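Local coordinates for protein 4-hydroxybutyrate CoA-transferase (Porphyromonas gingivalis, PDB 3D3U) that probably transfers coenzyme A between short-chain carboxylic acids, as a 4-hydroxybutyrate or acetate CoA-transferase, at residues 220-225 with 245-250; 264-269 with 285-290; 406-411 with 421-426. All coordinates share one frame; numbering follows the deposited sequence.

Contact 1 of 3, residues 220-225 with 245-250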
loop_
_atom_site.group_PDB
_atom_site.type_symbol
_atom_site.label_atom_id
_atom_site.label_comp_id
_atom_site.label_asym_id
_atom_site.label_seq_id
_atom_site.Cartn_x
_atom_site.Cartn_y
_atom_site.Cartn_z
ATOM N N ILE A 220 -5.683 -13.761 1.537
ATOM C CA ILE A 220 -6.926 -13.299 2.153
ATOM C C ILE A 220 -7.731 -12.325 1.220
ATOM O O ILE A 220 -8.910 -12.637 0.847
ATOM C CB ILE A 220 -6.694 -12.766 3.554
ATOM C CG1 ILE A 220 -6.464 -13.931 4.525
ATOM C CG2 ILE A 220 -7.882 -12.029 4.039
ATOM C CD1 ILE A 220 -4.933 -14.107 4.962
ATOM N N PRO A 221 -7.128 -11.183 0.825
ATOM C CA PRO A 221 -7.747 -10.282 -0.156
ATOM C C PRO A 221 -8.310 -10.919 -1.425
ATOM O O PRO A 221 -9.473 -10.631 -1.815
ATOM C CB PRO A 221 -6.630 -9.297 -0.466
ATOM C CG PRO A 221 -6.010 -9.110 0.868
ATOM C CD PRO A 221 -5.873 -10.596 1.366
ATOM N N ASP A 222 -7.531 -11.775 -2.064
ATOM C CA ASP A 222 -8.003 -12.412 -3.259
ATOM C C ASP A 222 -9.070 -13.380 -2.897
ATOM O O ASP A 222 -9.902 -13.663 -3.717
ATOM C CB ASP A 222 -6.888 -13.151 -3.973
ATOM C CG ASP A 222 -7.300 -13.662 -5.322
ATOM O OD1 ASP A 222 -7.260 -12.904 -6.320
ATOM O OD2 ASP A 222 -7.698 -14.843 -5.480
ATOM N N ALA A 223 -9.065 -13.896 -1.677
ATOM C CA ALA A 223 -10.142 -14.798 -1.247
ATOM C C ALA A 223 -11.387 -13.982 -1.122
ATOM O O ALA A 223 -12.476 -14.452 -1.565
ATOM C CB ALA A 223 -9.840 -15.489 0.078
ATOM N N VAL A 224 -11.232 -12.763 -0.570
ATOM C CA VAL A 224 -12.393 -11.986 -0.186
ATOM C C VAL A 224 -13.107 -11.629 -1.427
ATOM O O VAL A 224 -14.327 -11.717 -1.475
ATOM C CB VAL A 224 -12.083 -10.644 0.360
ATOM C CG1 VAL A 224 -13.385 -9.983 0.809
ATOM C CG2 VAL A 224 -11.125 -10.729 1.453
ATOM N N LEU A 225 -12.355 -11.166 -2.425
ATOM C CA LEU A 225 -12.942 -10.765 -3.671
ATOM C C LEU A 225 -13.548 -11.972 -4.381
ATOM O O LEU A 225 -14.568 -11.828 -4.996
ATOM C CB LEU A 225 -11.861 -10.182 -4.525
ATOM C CG LEU A 225 -11.610 -8.706 -4.720
ATOM C CD1 LEU A 225 -12.174 -7.982 -3.507
ATOM C CD2 LEU A 225 -10.089 -8.744 -4.876
ATOM N N VAL A 245 -8.549 -6.750 -8.070
ATOM C CA VAL A 245 -9.397 -5.592 -8.360
ATOM C C VAL A 245 -9.790 -5.459 -9.825
ATOM O O VAL A 245 -10.936 -5.028 -10.106
ATOM C CB VAL A 245 -8.732 -4.293 -7.861
ATOM C CG1 VAL A 245 -9.607 -3.028 -8.150
ATOM C CG2 VAL A 245 -8.569 -4.438 -6.374
ATOM N N MET A 246 -8.842 -5.785 -10.728
ATOM C CA MET A 246 -9.037 -5.707 -12.176
ATOM C C MET A 246 -10.145 -6.623 -12.599
ATOM O O MET A 246 -11.060 -6.281 -13.352
ATOM C CB MET A 246 -7.727 -6.037 -12.922
ATOM C CG MET A 246 -7.810 -6.048 -14.491
ATOM S SD MET A 246 -6.179 -6.306 -15.124
ATOM C CE MET A 246 -5.809 -7.962 -14.496
ATOM N N ARG A 247 -10.027 -7.774 -12.019
ATOM C CA ARG A 247 -10.849 -8.892 -12.253
ATOM C C ARG A 247 -12.343 -8.519 -11.923
ATOM O O ARG A 247 -13.310 -8.854 -12.642
ATOM C CB ARG A 247 -10.302 -10.024 -11.328
ATOM C CG ARG A 247 -10.301 -11.395 -11.962
ATOM C CD ARG A 247 -11.090 -12.511 -11.193
ATOM N NE ARG A 247 -11.166 -12.337 -9.726
ATOM C CZ ARG A 247 -10.166 -12.601 -8.935
ATOM N NH1 ARG A 247 -9.035 -13.047 -9.470
ATOM N NH2 ARG A 247 -10.275 -12.417 -7.635
ATOM N N MET A 248 -12.538 -7.845 -10.807
ATOM C CA MET A 248 -13.858 -7.608 -10.427
ATOM C C MET A 248 -14.361 -6.377 -11.136
ATOM O O MET A 248 -15.567 -6.241 -11.367
ATOM C CB MET A 248 -13.849 -7.341 -8.968
ATOM C CG MET A 248 -13.336 -8.442 -8.221
ATOM S SD MET A 248 -14.593 -9.713 -7.999
ATOM C CE MET A 248 -13.339 -11.104 -7.879
ATOM N N ILE A 249 -13.469 -5.441 -11.441
ATOM C CA ILE A 249 -13.898 -4.303 -12.193
ATOM C C ILE A 249 -14.380 -4.901 -13.471
ATOM O O ILE A 249 -15.505 -4.671 -13.844
ATOM C CB ILE A 249 -12.796 -3.319 -12.425
ATOM C CG1 ILE A 249 -12.410 -2.697 -11.086
ATOM C CG2 ILE A 249 -13.292 -2.278 -13.514
ATOM C CD1 ILE A 249 -11.184 -1.830 -11.113
ATOM N N ARG A 250 -13.535 -5.733 -14.060
ATOM C CA ARG A 250 -13.868 -6.530 -15.232
ATOM C C ARG A 250 -15.232 -7.252 -15.179
ATOM O O ARG A 250 -15.998 -7.138 -16.100
ATOM C CB ARG A 250 -12.777 -7.552 -15.482
ATOM C CG ARG A 250 -12.287 -7.518 -16.842
ATOM C CD ARG A 250 -11.130 -6.628 -17.004
ATOM N NE ARG A 250 -9.911 -7.389 -17.137
ATOM C CZ ARG A 250 -8.950 -7.137 -18.035
ATOM N NH1 ARG A 250 -9.073 -6.116 -18.920
ATOM N NH2 ARG A 250 -7.864 -7.921 -18.043
#
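D222 and L225 meet R247 and M248 in a side-by-side contact between two neighbouring helices, 219-226 and 243-251, that belong to the C-terminal half of the fold and lie along its large, mostly parallel sheet. The helices run the same way, with axes 10° apart and 10.7 Å from each other at closest approach, so backbones stay well separated and side chains do the bridging. On the polar side, NH2 of R247 donates a weak hydrogen bond to OD1 of D222 at 3.3 Å, part of a salt bridge. The carboxylate stands almost square to the guanidinium, their planes 87° apart; OD1 is the oxygen that meets NH2, and the bridge is not bidentate. R247 reaches across with a chain bent at chi2 and chi3.

L225 sits at the junction between this bridge and the apolar part of the contact. Its CB lies at the edge of the R247 guanidinium, near its plane, and also 3.8 Å from CE of M248. Beyond CB, L225 CG lies 3.9 Å from M248 CG, nearer the root of that side chain. M248 bends at chi2, which sets SD; its methyl CE lies beside the carbonyl O of L225. CD2 of L225 points on to the backbone N of V245, 4.1 Å away.

E229, in the loop that follows helix 219-226, touches both R247 and M248, while R226 lies close to R247 with like charge, a pairing that D222 may help to offset. L225 also rests on L215 of strand 212-215, tying the pair to the sheet. Parallel helices lying beside each other after successive strands are the hallmark of the Rossmann-like alpha/beta fold to which this family's domains are assigned.

Contact 2 of 3, residues 264-269 with 285-290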
loop_
_atom_site.group_PDB
_atom_site.type_symbol
_atom_site.label_atom_id
_atom_site.label_comp_id
_atom_site.label_asym_id
_atom_site.label_seq_id
_atom_site.Cartn_x
_atom_site.Cartn_y
_atom_site.Cartn_z
ATOM N N GLU A 264 -17.777 6.517 -8.937
ATOM C CA GLU A 264 -17.433 5.830 -10.177
ATOM C C GLU A 264 -15.960 5.631 -10.441
ATOM O O GLU A 264 -15.581 5.475 -11.555
ATOM C CB GLU A 264 -18.141 6.436 -11.373
ATOM C CG GLU A 264 -19.637 6.369 -11.213
ATOM C CD GLU A 264 -20.404 6.606 -12.521
ATOM O OE1 GLU A 264 -19.723 6.923 -13.530
ATOM O OE2 GLU A 264 -21.695 6.468 -12.543
ATOM N N LYS A 265 -15.099 5.635 -9.432
ATOM C CA LYS A 265 -13.675 5.354 -9.728
ATOM C C LYS A 265 -13.024 4.657 -8.581
ATOM O O LYS A 265 -13.586 4.685 -7.486
ATOM C CB LYS A 265 -12.885 6.603 -10.169
ATOM C CG LYS A 265 -13.302 7.894 -9.555
ATOM C CD LYS A 265 -12.934 9.084 -10.491
ATOM C CE LYS A 265 -13.715 9.240 -11.809
ATOM N NZ LYS A 265 -13.192 8.285 -12.744
ATOM N N VAL A 266 -11.905 3.980 -8.859
ATOM C CA VAL A 266 -11.277 3.176 -7.835
ATOM C C VAL A 266 -10.131 4.012 -7.445
ATOM O O VAL A 266 -9.266 4.313 -8.291
ATOM C CB VAL A 266 -10.662 1.841 -8.308
ATOM C CG1 VAL A 266 -11.670 0.753 -8.467
ATOM C CG2 VAL A 266 -10.143 2.006 -9.612
ATOM N N VAL A 267 -10.085 4.382 -6.170
ATOM C CA VAL A 267 -8.965 5.141 -5.742
ATOM C C VAL A 267 -8.004 4.335 -4.903
ATOM O O VAL A 267 -8.455 3.608 -4.055
ATOM C CB VAL A 267 -9.388 6.522 -5.224
ATOM C CG1 VAL A 267 -10.391 7.052 -6.205
ATOM C CG2 VAL A 267 -10.005 6.548 -3.824
ATOM N N THR A 268 -6.709 4.356 -5.247
ATOM C CA THR A 268 -5.585 4.150 -4.304
ATOM C C THR A 268 -4.355 5.156 -4.315
ATOM O O THR A 268 -4.300 6.313 -4.880
ATOM C CB THR A 268 -4.993 2.687 -4.415
ATOM O OG1 THR A 268 -4.716 2.322 -5.776
ATOM C CG2 THR A 268 -5.996 1.680 -4.083
ATOM N N SER A 269 -3.308 4.603 -3.717
ATOM C CA SER A 269 -2.106 5.277 -3.386
ATOM C C SER A 269 -1.040 4.442 -4.027
ATOM O O SER A 269 0.011 4.936 -4.273
ATOM C CB SER A 269 -1.942 5.282 -1.873
ATOM O OG SER A 269 -1.107 6.324 -1.479
ATOM N N PRO A 285 -9.559 6.001 -17.407
ATOM C CA PRO A 285 -10.289 7.039 -16.713
ATOM C C PRO A 285 -10.726 6.569 -15.345
ATOM O O PRO A 285 -10.818 7.305 -14.438
ATOM C CB PRO A 285 -11.578 7.190 -17.568
ATOM C CG PRO A 285 -11.169 6.773 -18.944
ATOM C CD PRO A 285 -10.144 5.716 -18.730
ATOM N N VAL A 286 -11.040 5.328 -15.189
ATOM C CA VAL A 286 -11.799 5.030 -14.002
ATOM C C VAL A 286 -10.891 4.695 -12.770
ATOM O O VAL A 286 -11.376 4.358 -11.629
ATOM C CB VAL A 286 -12.790 3.949 -14.274
ATOM C CG1 VAL A 286 -12.115 2.570 -14.182
ATOM C CG2 VAL A 286 -13.730 4.053 -13.220
ATOM N N ILE A 287 -9.585 4.796 -13.034
ATOM C CA ILE A 287 -8.568 4.565 -12.039
ATOM C C ILE A 287 -7.820 5.833 -11.793
ATOM O O ILE A 287 -7.493 6.544 -12.761
ATOM C CB ILE A 287 -7.653 3.480 -12.494
ATOM C CG1 ILE A 287 -8.165 2.150 -11.918
ATOM C CG2 ILE A 287 -6.236 3.692 -12.003
ATOM C CD1 ILE A 287 -8.440 1.050 -12.961
ATOM N N GLU A 288 -7.587 6.112 -10.495
ATOM C CA GLU A 288 -6.922 7.319 -10.063
ATOM C C GLU A 288 -6.015 7.220 -8.824
ATOM O O GLU A 288 -6.394 6.570 -7.784
ATOM C CB GLU A 288 -7.962 8.375 -9.850
ATOM C CG GLU A 288 -8.544 8.796 -11.184
ATOM C CD GLU A 288 -9.683 9.777 -10.992
ATOM O OE1 GLU A 288 -10.183 9.840 -9.858
ATOM O OE2 GLU A 288 -10.068 10.495 -11.954
ATOM N N CYS A 289 -4.841 7.878 -8.868
ATOM C CA CYS A 289 -3.990 7.792 -7.705
ATOM C C CYS A 289 -3.999 9.011 -6.890
ATOM O O CYS A 289 -4.237 10.087 -7.394
ATOM C CB CYS A 289 -2.602 7.419 -8.132
ATOM S SG CYS A 289 -2.578 5.653 -8.597
ATOM N N TYR A 290 -3.794 8.829 -5.607
ATOM C CA TYR A 290 -3.521 9.940 -4.747
ATOM C C TYR A 290 -2.522 9.540 -3.704
ATOM O O TYR A 290 -2.350 8.367 -3.347
ATOM C CB TYR A 290 -4.740 10.298 -3.979
ATOM C CG TYR A 290 -5.859 10.726 -4.835
ATOM C CD1 TYR A 290 -6.116 12.099 -5.131
ATOM C CD2 TYR A 290 -6.698 9.761 -5.375
ATOM C CE1 TYR A 290 -7.181 12.463 -5.966
ATOM C CE2 TYR A 290 -7.744 10.103 -6.190
ATOM C CZ TYR A 290 -7.974 11.419 -6.473
ATOM O OH TYR A 290 -9.032 11.550 -7.294
#
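S269 prolongs the pairing with Y290 past the regular strands by using its side chain: OG, anti to its own backbone N (chi1 -157°), gives a hydrogen bond to O of Y290 at 3.0 Å, in the plane of that carbonyl. Behind it runs a parallel ladder in which V266, V267 and T268 pair with I287, E288 and C289. Of the four backbone bonds, the first and last are the stronger. V266 N bonds V286 O at 2.8 Å and Y290 N bonds T268 O at 2.7 Å, whereas the two middle bonds, E288 N to V266 O and T268 N to E288 O, are weak.

V266 and T268 share one sheet face with I287 and C289; V267 and E288 occupy the other. There V267 turns CG1 to the edge of the Y290 ring, 4.0 Å from CE2, and H262 and Y294 also meet that ring. K265 bends at chi3 and chi4 and crosses E288 obliquely. Its NZ makes a weak hydrogen bond to P285 O, and E288 OE2 is a long salt-bridge partner at 3.9 Å.

Helix 275-281 links the two strands as a beta-alpha-beta unit, and C289 pairs onward with G164. The chemistry implies that backbone bonds chiefly hold the strands together, with the lysine-glutamate attraction probably a modest electrostatic addition at the partly exposed end.

Contact 3 of 3, residues 406-411 with 421-426; sequences RAEALT and ALEEEI
Helices 403-413 and 418-427 run antiparallel, with axes 170° apart and 10.0 Å from each other at closest approach, and T411 and A407 face L422 and I426 across the gap. No hydrogen bond crosses between the two segments, so the contact rests on van der Waals packing.

At one end, I426 points its extended branch at the first helix: CD1 lies anti to CA (chi2 -175°), which extends the branch, and comes within 3.5 Å of A407 CB.

One turn further along, T411 takes over. It passes alongside L422 and I426, pointing the opposite way to each, and OG1 sits 3.7 Å from L422 CB. That hydroxyl is not idle: it donates back to its own helix, to A407 O at 3.1 Å. The backbone N of T411 bonds the same oxygen, and the two donors reach it from opposite faces of the carbonyl plane. The polar group is thus satisfied within helix 403-413 while it faces an apolar neighbour.

Along the flank, E423 carries its carboxylate back to the contact, OE1 lying 3.5 Å from CG2 of T411. E408 is on the same flank, with OE1 6.4 Å from E423 OE2; at that separation any repulsion between the two carboxylates is probably weak. L422 also touches A414 in the short connection between the helices.

Two consecutive helices folded back on each other through a brief loop, joined by alanine, threonine, leucine and isoleucine side chains with a glutamate along the flank, form an antiparallel helical hairpin, here near the C-terminal end of the modelled chain.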
loop_
_atom_site.group_PDB
_atom_site.type_symbol
_atom_site.label_atom_id
_atom_site.label_comp_id
_atom_site.label_asym_id
_atom_site.label_seq_id
_atom_site.Cartn_x
_atom_site.Cartn_y
_atom_site.Cartn_z
ATOM N N ARG A 406 -15.741 -10.836 24.328
ATOM C CA ARG A 406 -14.652 -10.661 23.363
ATOM C C ARG A 406 -13.681 -11.872 23.512
ATOM O O ARG A 406 -13.335 -12.551 22.529
ATOM C CB ARG A 406 -13.957 -9.318 23.605
ATOM C CG ARG A 406 -14.866 -8.084 23.503
ATOM C CD ARG A 406 -14.322 -6.767 24.213
ATOM N NE ARG A 406 -13.365 -5.995 23.420
ATOM C CZ ARG A 406 -13.744 -5.118 22.498
ATOM N NH1 ARG A 406 -15.047 -4.901 22.293
ATOM N NH2 ARG A 406 -12.842 -4.454 21.757
ATOM N N ALA A 407 -13.317 -12.162 24.768
ATOM C CA ALA A 407 -12.553 -13.332 25.165
ATOM C C ALA A 407 -13.022 -14.627 24.458
ATOM O O ALA A 407 -12.240 -15.330 23.712
ATOM C CB ALA A 407 -12.676 -13.510 26.668
ATOM N N GLU A 408 -14.297 -14.951 24.703
ATOM C CA GLU A 408 -14.749 -16.241 24.323
ATOM C C GLU A 408 -15.412 -16.269 22.906
ATOM O O GLU A 408 -15.544 -17.323 22.299
ATOM C CB GLU A 408 -15.391 -16.960 25.542
ATOM C CG GLU A 408 -16.869 -17.172 25.584
ATOM C CD GLU A 408 -17.629 -15.872 25.416
ATOM O OE1 GLU A 408 -18.592 -15.622 26.218
ATOM O OE2 GLU A 408 -17.274 -15.101 24.487
ATOM N N ALA A 409 -15.703 -15.111 22.333
ATOM C CA ALA A 409 -16.406 -15.136 21.112
ATOM C C ALA A 409 -15.287 -15.418 20.143
ATOM O O ALA A 409 -15.477 -15.998 19.032
ATOM C CB ALA A 409 -17.018 -13.811 20.851
ATOM N N LEU A 410 -14.096 -14.970 20.540
ATOM C CA LEU A 410 -12.861 -15.163 19.763
ATOM C C LEU A 410 -12.492 -16.633 19.845
ATOM O O LEU A 410 -12.226 -17.276 18.813
ATOM C CB LEU A 410 -11.710 -14.438 20.428
ATOM C CG LEU A 410 -10.935 -13.317 19.781
ATOM C CD1 LEU A 410 -11.058 -13.426 18.277
ATOM C CD2 LEU A 410 -11.436 -11.970 20.272
ATOM N N THR A 411 -12.455 -17.142 21.085
ATOM C CA THR A 411 -12.029 -18.510 21.337
ATOM C C THR A 411 -12.827 -19.483 20.462
ATOM O O THR A 411 -12.332 -20.506 20.037
ATOM C CB THR A 411 -12.263 -18.864 22.814
ATOM O OG1 THR A 411 -11.264 -18.230 23.606
ATOM C CG2 THR A 411 -12.127 -20.375 23.075
ATOM N N ALA A 421 -7.151 -24.923 25.684
ATOM C CA ALA A 421 -6.137 -24.154 26.409
ATOM C C ALA A 421 -6.779 -22.732 26.616
ATOM O O ALA A 421 -6.952 -22.272 27.750
ATOM C CB ALA A 421 -4.746 -24.125 25.651
ATOM N N LEU A 422 -7.233 -22.099 25.537
ATOM C CA LEU A 422 -7.925 -20.828 25.612
ATOM C C LEU A 422 -9.105 -20.708 26.551
ATOM O O LEU A 422 -9.273 -19.687 27.187
ATOM C CB LEU A 422 -8.362 -20.390 24.223
ATOM C CG LEU A 422 -7.140 -19.970 23.358
ATOM C CD1 LEU A 422 -7.433 -19.793 21.830
ATOM C CD2 LEU A 422 -6.315 -18.768 23.945
ATOM N N GLU A 423 -9.949 -21.720 26.621
ATOM C CA GLU A 423 -11.138 -21.640 27.408
ATOM C C GLU A 423 -10.764 -21.753 28.872
ATOM O O GLU A 423 -11.437 -21.203 29.776
ATOM C CB GLU A 423 -12.035 -22.803 27.051
ATOM C CG GLU A 423 -13.502 -22.598 27.405
ATOM C CD GLU A 423 -14.121 -21.459 26.598
ATOM O OE1 GLU A 423 -14.408 -21.684 25.374
ATOM O OE2 GLU A 423 -14.300 -20.329 27.162
ATOM N N GLU A 424 -9.702 -22.521 29.104
ATOM C CA GLU A 424 -9.056 -22.635 30.402
ATOM C C GLU A 424 -8.656 -21.241 30.937
ATOM O O GLU A 424 -8.942 -20.917 32.075
ATOM C CB GLU A 424 -7.834 -23.523 30.211
ATOM C CG GLU A 424 -7.263 -24.112 31.459
ATOM C CD GLU A 424 -8.341 -24.647 32.350
ATOM O OE1 GLU A 424 -8.900 -25.724 32.022
ATOM O OE2 GLU A 424 -8.609 -23.984 33.379
ATOM N N GLU A 425 -8.050 -20.408 30.093
ATOM C CA GLU A 425 -7.594 -19.073 30.491
ATOM C C GLU A 425 -8.718 -18.154 30.922
ATOM O O GLU A 425 -8.568 -17.471 31.917
ATOM C CB GLU A 425 -6.791 -18.401 29.365
ATOM C CG GLU A 425 -5.634 -17.522 29.817
ATOM C CD GLU A 425 -4.551 -18.369 30.446
ATOM O OE1 GLU A 425 -4.098 -19.302 29.740
ATOM O OE2 GLU A 425 -4.193 -18.158 31.645
ATOM N N ILE A 426 -9.816 -18.115 30.162
ATOM C CA ILE A 426 -11.009 -17.318 30.510
ATOM C C ILE A 426 -11.486 -17.672 31.896
ATOM O O ILE A 426 -11.808 -16.781 32.659
ATOM C CB ILE A 426 -12.176 -17.552 29.518
ATOM C CG1 ILE A 426 -11.805 -16.935 28.180
ATOM C CG2 ILE A 426 -13.568 -17.024 30.073
ATOM C CD1 ILE A 426 -12.930 -16.996 27.179
#

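The three contacts follow one another along the chain without interleaving. Contacts 1 and 2 are neighbours, their centres 16 Å apart, and they touch: I249 CD1 on helix 243-251 lies 3.7 Å from V266 CG1 on strand 266-268, the next element in the chain. Both belong to the alpha/beta layers built on one mostly parallel sheet, consistent with the Rossmann-like assignment, contact 1 joining helix to helix and contact 2 strand to strand. Contact 3 stands apart at the periphery, with centres about 33 Å from contact 1 and 42 Å from contact 2; its nearest atoms are about 15 Å and 27 Å away respectively.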